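Local structure of citryl-spermidine/3,4-dihydroxybenzoyl-citryl-spermidine:spermidine ligase (Bacillus anthracis, 3TO3) at residues P293-N303 and G364-H375. The protein catalyses the ATP-dependent condensation of spermidine with citryl-spermidine intermediates in the biosynthesis of the siderophore petrobactin. Sequence-based numbering, arbitrary orientation.
With ATP (adenosine-5'-triphosphate), chain E.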
loop_
_atom_site.group_PDB
_atom_site.type_symbol
_atom_site.label_atom_id
_atom_site.label_comp_id
_atom_site.label_asym_id
_atom_site.label_seq_id
_atom_site.Cartn_x
_atom_site.Cartn_y
_atom_site.Cartn_z
ATOM N N PRO B 293 -3.686 -30.918 -17.274
ATOM C CA PRO B 293 -2.424 -30.979 -16.518
ATOM C C PRO B 293 -1.164 -31.073 -17.376
ATOM O O PRO B 293 -0.091 -30.703 -16.900
ATOM C CB PRO B 293 -2.590 -32.224 -15.659
ATOM C CG PRO B 293 -4.102 -32.376 -15.515
ATOM C CD PRO B 293 -4.656 -31.936 -16.836
ATOM N N LYS B 294 -1.267 -31.526 -18.620
ATOM C CA LYS B 294 -0.064 -31.586 -19.464
ATOM C C LYS B 294 0.300 -30.214 -20.045
ATOM O O LYS B 294 1.427 -29.979 -20.471
ATOM C CB LYS B 294 -0.217 -32.604 -20.594
ATOM C CG LYS B 294 -0.628 -34.004 -20.141
ATOM C CD LYS B 294 0.496 -34.717 -19.415
ATOM C CE LYS B 294 0.352 -36.247 -19.532
ATOM N NZ LYS B 294 0.769 -36.800 -20.863
ATOM N N ARG B 295 -0.665 -29.314 -20.073
ATOM C CA ARG B 295 -0.410 -27.979 -20.566
ATOM C C ARG B 295 0.591 -27.255 -19.664
ATOM O O ARG B 295 0.749 -27.595 -18.495
ATOM C CB ARG B 295 -1.725 -27.235 -20.661
ATOM C CG ARG B 295 -2.640 -27.878 -21.718
ATOM C CD ARG B 295 -2.421 -27.222 -23.069
ATOM N NE ARG B 295 -2.761 -25.814 -22.955
ATOM C CZ ARG B 295 -4.008 -25.379 -22.805
ATOM N NH1 ARG B 295 -4.995 -26.266 -22.801
ATOM N NH2 ARG B 295 -4.267 -24.071 -22.667
ATOM N N PRO B 296 1.307 -26.290 -20.225
ATOM C CA PRO B 296 2.354 -25.570 -19.495
ATOM C C PRO B 296 1.800 -24.695 -18.358
ATOM O O PRO B 296 0.646 -24.272 -18.387
ATOM C CB PRO B 296 2.969 -24.662 -20.578
ATOM C CG PRO B 296 1.830 -24.447 -21.583
ATOM C CD PRO B 296 1.121 -25.794 -21.603
ATOM N N TYR B 297 2.647 -24.452 -17.363
ATOM C CA TYR B 297 2.393 -23.479 -16.321
ATOM C C TYR B 297 2.565 -22.080 -16.886
ATOM O O TYR B 297 3.242 -21.872 -17.901
ATOM C CB TYR B 297 3.393 -23.621 -15.161
ATOM C CG TYR B 297 3.606 -25.019 -14.612
ATOM C CD1 TYR B 297 2.689 -25.601 -13.745
ATOM C CD2 TYR B 297 4.759 -25.741 -14.948
ATOM C CE1 TYR B 297 2.903 -26.904 -13.230
ATOM C CE2 TYR B 297 4.987 -27.007 -14.457
ATOM C CZ TYR B 297 4.059 -27.595 -13.596
ATOM O OH TYR B 297 4.328 -28.868 -13.125
ATOM N N VAL B 298 1.966 -21.126 -16.186
ATOM C CA VAL B 298 2.056 -19.722 -16.500
ATOM C C VAL B 298 2.651 -19.030 -15.283
ATOM O O VAL B 298 2.157 -19.188 -14.142
ATOM C CB VAL B 298 0.659 -19.188 -16.812
ATOM C CG1 VAL B 298 0.750 -17.923 -17.501
ATOM C CG2 VAL B 298 -0.014 -20.139 -17.748
ATOM N N LYS B 299 3.742 -18.312 -15.504
ATOM C CA LYS B 299 4.327 -17.499 -14.455
ATOM C C LYS B 299 4.074 -16.055 -14.831
ATOM O O LYS B 299 4.558 -15.581 -15.880
ATOM C CB LYS B 299 5.823 -17.783 -14.279
ATOM C CG LYS B 299 6.516 -16.960 -13.196
ATOM C CD LYS B 299 7.948 -17.441 -12.959
ATOM C CE LYS B 299 8.497 -16.927 -11.639
ATOM N NZ LYS B 299 9.936 -17.312 -11.446
ATOM N N VAL B 300 3.297 -15.363 -13.998
ATOM C CA VAL B 300 2.818 -14.041 -14.380
ATOM C C VAL B 300 3.159 -12.982 -13.355
ATOM O O VAL B 300 3.457 -13.297 -12.208
ATOM C CB VAL B 300 1.307 -14.042 -14.644
ATOM C CG1 VAL B 300 0.993 -14.905 -15.835
ATOM C CG2 VAL B 300 0.547 -14.574 -13.414
ATOM N N SER B 301 3.149 -11.725 -13.787
ATOM C CA SER B 301 3.461 -10.609 -12.898
ATOM C C SER B 301 2.446 -10.512 -11.745
ATOM O O SER B 301 1.247 -10.679 -11.953
ATOM C CB SER B 301 3.436 -9.316 -13.700
ATOM O OG SER B 301 4.591 -9.230 -14.506
ATOM N N LEU B 302 2.916 -10.274 -10.529
ATOM C CA LEU B 302 1.983 -10.005 -9.446
ATOM C C LEU B 302 2.526 -8.903 -8.574
ATOM O O LEU B 302 3.609 -9.042 -8.014
ATOM C CB LEU B 302 1.781 -11.278 -8.658
ATOM C CG LEU B 302 0.583 -11.401 -7.735
ATOM C CD1 LEU B 302 -0.752 -11.282 -8.498
ATOM C CD2 LEU B 302 0.716 -12.736 -6.976
ATOM N N ASN B 303 1.804 -7.810 -8.370
ATOM C CA ASN B 303 2.487 -6.836 -7.568
ATOM C C ASN B 303 2.010 -6.967 -6.131
ATOM O O ASN B 303 1.223 -6.171 -5.643
ATOM C CB ASN B 303 2.057 -5.451 -8.082
ATOM C CG ASN B 303 3.013 -4.876 -9.129
ATOM O OD1 ASN B 303 3.093 -5.361 -10.275
ATOM N ND2 ASN B 303 3.727 -3.829 -8.745
ATOM N N GLY B 364 8.001 -4.106 -14.623
ATOM C CA GLY B 364 7.819 -5.535 -14.410
ATOM C C GLY B 364 6.418 -6.055 -14.177
ATOM O O GLY B 364 6.204 -7.239 -13.874
ATOM N N SER B 365 5.454 -5.163 -14.333
ATOM C CA SER B 365 4.090 -5.428 -13.902
ATOM C C SER B 365 3.215 -6.198 -14.864
ATOM O O SER B 365 2.140 -6.629 -14.479
ATOM C CB SER B 365 3.403 -4.103 -13.556
ATOM O OG SER B 365 3.904 -3.646 -12.309
ATOM N N LEU B 366 3.591 -6.279 -16.135
ATOM C CA LEU B 366 2.809 -7.086 -17.048
ATOM C C LEU B 366 3.704 -7.993 -17.897
ATOM O O LEU B 366 4.150 -7.609 -18.966
ATOM C CB LEU B 366 2.088 -6.078 -17.936
ATOM C CG LEU B 366 0.898 -6.494 -18.752
ATOM C CD1 LEU B 366 -0.035 -7.248 -17.891
ATOM C CD2 LEU B 366 0.299 -5.197 -19.205
ATOM N N GLY B 367 3.756 -9.260 -17.568
ATOM C CA GLY B 367 4.736 -10.102 -18.191
ATOM C C GLY B 367 4.304 -11.513 -17.972
ATOM O O GLY B 367 3.603 -11.793 -17.016
ATOM N N CYS B 368 4.747 -12.408 -18.842
ATOM C CA CYS B 368 4.401 -13.800 -18.730
ATOM C C CYS B 368 5.529 -14.701 -19.199
ATOM O O CYS B 368 6.126 -14.457 -20.242
ATOM C CB CYS B 368 3.132 -14.065 -19.551
ATOM S SG CYS B 368 2.630 -15.810 -19.602
ATOM N N ILE B 369 5.780 -15.781 -18.463
ATOM C CA ILE B 369 6.659 -16.848 -18.932
ATOM C C ILE B 369 5.934 -18.186 -18.858
ATOM O O ILE B 369 5.344 -18.514 -17.835
ATOM C CB ILE B 369 7.927 -16.966 -18.088
ATOM C CG1 ILE B 369 8.805 -15.738 -18.249
ATOM C CG2 ILE B 369 8.701 -18.241 -18.467
ATOM C CD1 ILE B 369 9.749 -15.482 -17.060
ATOM N N TRP B 370 5.976 -18.964 -19.933
ATOM C CA TRP B 370 5.335 -20.283 -19.940
ATOM C C TRP B 370 6.379 -21.318 -19.620
ATOM O O TRP B 370 7.515 -21.185 -20.036
ATOM C CB TRP B 370 4.716 -20.602 -21.285
ATOM C CG TRP B 370 3.424 -19.944 -21.571
ATOM C CD1 TRP B 370 2.195 -20.441 -21.292
ATOM C CD2 TRP B 370 3.202 -18.681 -22.239
ATOM N NE1 TRP B 370 1.218 -19.589 -21.745
ATOM C CE2 TRP B 370 1.807 -18.488 -22.313
ATOM C CE3 TRP B 370 4.046 -17.700 -22.775
ATOM C CZ2 TRP B 370 1.221 -17.339 -22.896
ATOM C CZ3 TRP B 370 3.465 -16.564 -23.363
ATOM C CH2 TRP B 370 2.060 -16.396 -23.407
ATOM N N ARG B 371 6.009 -22.352 -18.871
ATOM C CA ARG B 371 6.979 -23.380 -18.495
ATOM C C ARG B 371 6.408 -24.793 -18.684
ATOM O O ARG B 371 5.203 -25.000 -18.488
ATOM C CB ARG B 371 7.460 -23.137 -17.062
ATOM C CG ARG B 371 7.892 -24.360 -16.331
ATOM C CD ARG B 371 8.834 -24.016 -15.181
ATOM N NE ARG B 371 8.198 -23.299 -14.093
ATOM C CZ ARG B 371 8.778 -22.308 -13.418
ATOM N NH1 ARG B 371 9.998 -21.907 -13.726
ATOM N NH2 ARG B 371 8.135 -21.713 -12.429
ATOM N N GLU B 372 7.255 -25.749 -19.089
ATOM C CA GLU B 372 6.807 -27.135 -19.313
ATOM C C GLU B 372 6.203 -27.725 -18.047
ATOM O O GLU B 372 6.766 -27.580 -16.960
ATOM C CB GLU B 372 7.971 -28.057 -19.715
ATOM C CG GLU B 372 8.584 -27.803 -21.055
ATOM C CD GLU B 372 9.728 -28.778 -21.346
ATOM O OE1 GLU B 372 10.613 -28.952 -20.453
ATOM O OE2 GLU B 372 9.730 -29.371 -22.465
ATOM N N SER B 373 5.083 -28.415 -18.188
ATOM C CA SER B 373 4.485 -29.164 -17.075
ATOM C C SER B 373 5.377 -30.320 -16.699
ATOM O O SER B 373 5.841 -31.036 -17.576
ATOM C CB SER B 373 3.149 -29.763 -17.515
ATOM O OG SER B 373 2.544 -30.443 -16.431
ATOM N N VAL B 374 5.604 -30.534 -15.412
ATOM C CA VAL B 374 6.369 -31.704 -14.977
ATOM C C VAL B 374 5.706 -33.029 -15.421
ATOM O O VAL B 374 6.377 -34.055 -15.567
ATOM C CB VAL B 374 6.554 -31.729 -13.450
ATOM C CG1 VAL B 374 5.291 -32.234 -12.777
ATOM C CG2 VAL B 374 7.709 -32.613 -13.085
ATOM N N HIS B 375 4.401 -33.007 -15.660
ATOM C CA HIS B 375 3.704 -34.212 -16.147
ATOM C C HIS B 375 4.123 -34.699 -17.526
ATOM O O HIS B 375 3.931 -35.861 -17.850
ATOM C CB HIS B 375 2.190 -34.039 -16.076
ATOM C CG HIS B 375 1.701 -33.818 -14.687
ATOM N ND1 HIS B 375 1.644 -34.829 -13.755
ATOM C CD2 HIS B 375 1.305 -32.691 -14.051
ATOM C CE1 HIS B 375 1.207 -34.341 -12.609
ATOM N NE2 HIS B 375 0.998 -33.045 -12.762
HETATM P PB ATP E . 8.935 -18.022 -8.106
HETATM O O1B ATP E . 7.637 -17.347 -8.473
HETATM O O2B ATP E . 10.091 -17.204 -8.619
HETATM O O3B ATP E . 8.958 -19.477 -8.702
HETATM P PA ATP E . 9.091 -16.960 -5.608
HETATM O O1A ATP E . 8.375 -15.800 -6.271
HETATM O O2A ATP E . 10.537 -16.632 -5.253
HETATM O O3A ATP E . 9.071 -18.191 -6.557
HETATM O "O5'" ATP E . 8.292 -17.307 -4.301
HETATM C "C5'" ATP E . 8.260 -18.596 -3.811
HETATM C "C4'" ATP E . 7.860 -18.756 -2.454
HETATM O "O4'" ATP E . 8.320 -20.057 -1.954
HETATM C "C3'" ATP E . 8.504 -17.735 -1.596
HETATM O "O3'" ATP E . 7.545 -16.980 -0.963
HETATM C "C2'" ATP E . 9.303 -18.505 -0.625
HETATM O "O2'" ATP E . 9.289 -17.907 0.602
HETATM C "C1'" ATP E . 8.599 -19.818 -0.608
HETATM N N9 ATP E . 9.319 -20.903 0.003
HETATM C C8 ATP E . 8.807 -21.705 0.954
HETATM N N7 ATP E . 9.747 -22.600 1.286
HETATM C C5 ATP E . 10.857 -22.381 0.546
HETATM C C6 ATP E . 12.109 -23.009 0.482
HETATM N N6 ATP E . 12.384 -24.129 1.339
HETATM N N1 ATP E . 13.036 -22.543 -0.387
HETATM C C2 ATP E . 12.760 -21.488 -1.182
HETATM N N3 ATP E . 11.563 -20.860 -1.142
HETATM C C4 ATP E . 10.592 -21.283 -0.289
HETATM O O HOH W 1 3.725 -28.643 -20.740
#
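Tyr297 and Arg371 form one hydrogen-bonded pair and Lys299 and Ile369 the next, joining strands 297-300 and 367-371 in antiparallel fashion. The strand axes come within 4.7 Å, at 155° between their directions. Both belong to the mixed sheet of the IucA/IucC synthetase fold, beside the ATP site. Ser301 N donates a longer bond to Gly367 O, 3.3 Å.

Tyr297, Lys299, Ile369 and Arg371 share one face, where Lys299 and Arg371 reach toward the ATP phosphates. Lys299 is an experimentally established ATP-binding residue. Its chain is extended, with CG anti to the backbone N (chi1 180°), and carries NZ to 2.8 Å from ATP O2B, although the exact place of NZ is less sure. Asp459, a ligand of the magnesium ion, forms a salt bridge with Arg371 and, as modelled, with Lys299, where the doubt about NZ applies again.

On the other face, Val298 CG1 meets Cys368 SG at 3.5 Å. The same sulfur lies over one face of the Trp370 ring, offset toward its rim. Helix 208-219 also packs on this indole.

Past the Val300-Cys368 pair, Ser301 OG donates to Gly364 O and Ser365 OG to Asn303 OD1. At the far end, a water bridges Lys294 O and Ser373 N. Ser373 OG donates to Pro293 O at 2.7 Å and accepts from His375 N in an ST turn. The Tyr297 ring puts an edge to Glu372 O, and its OH accepts a nearly straight bond from Val374 N, 3.1 Å long.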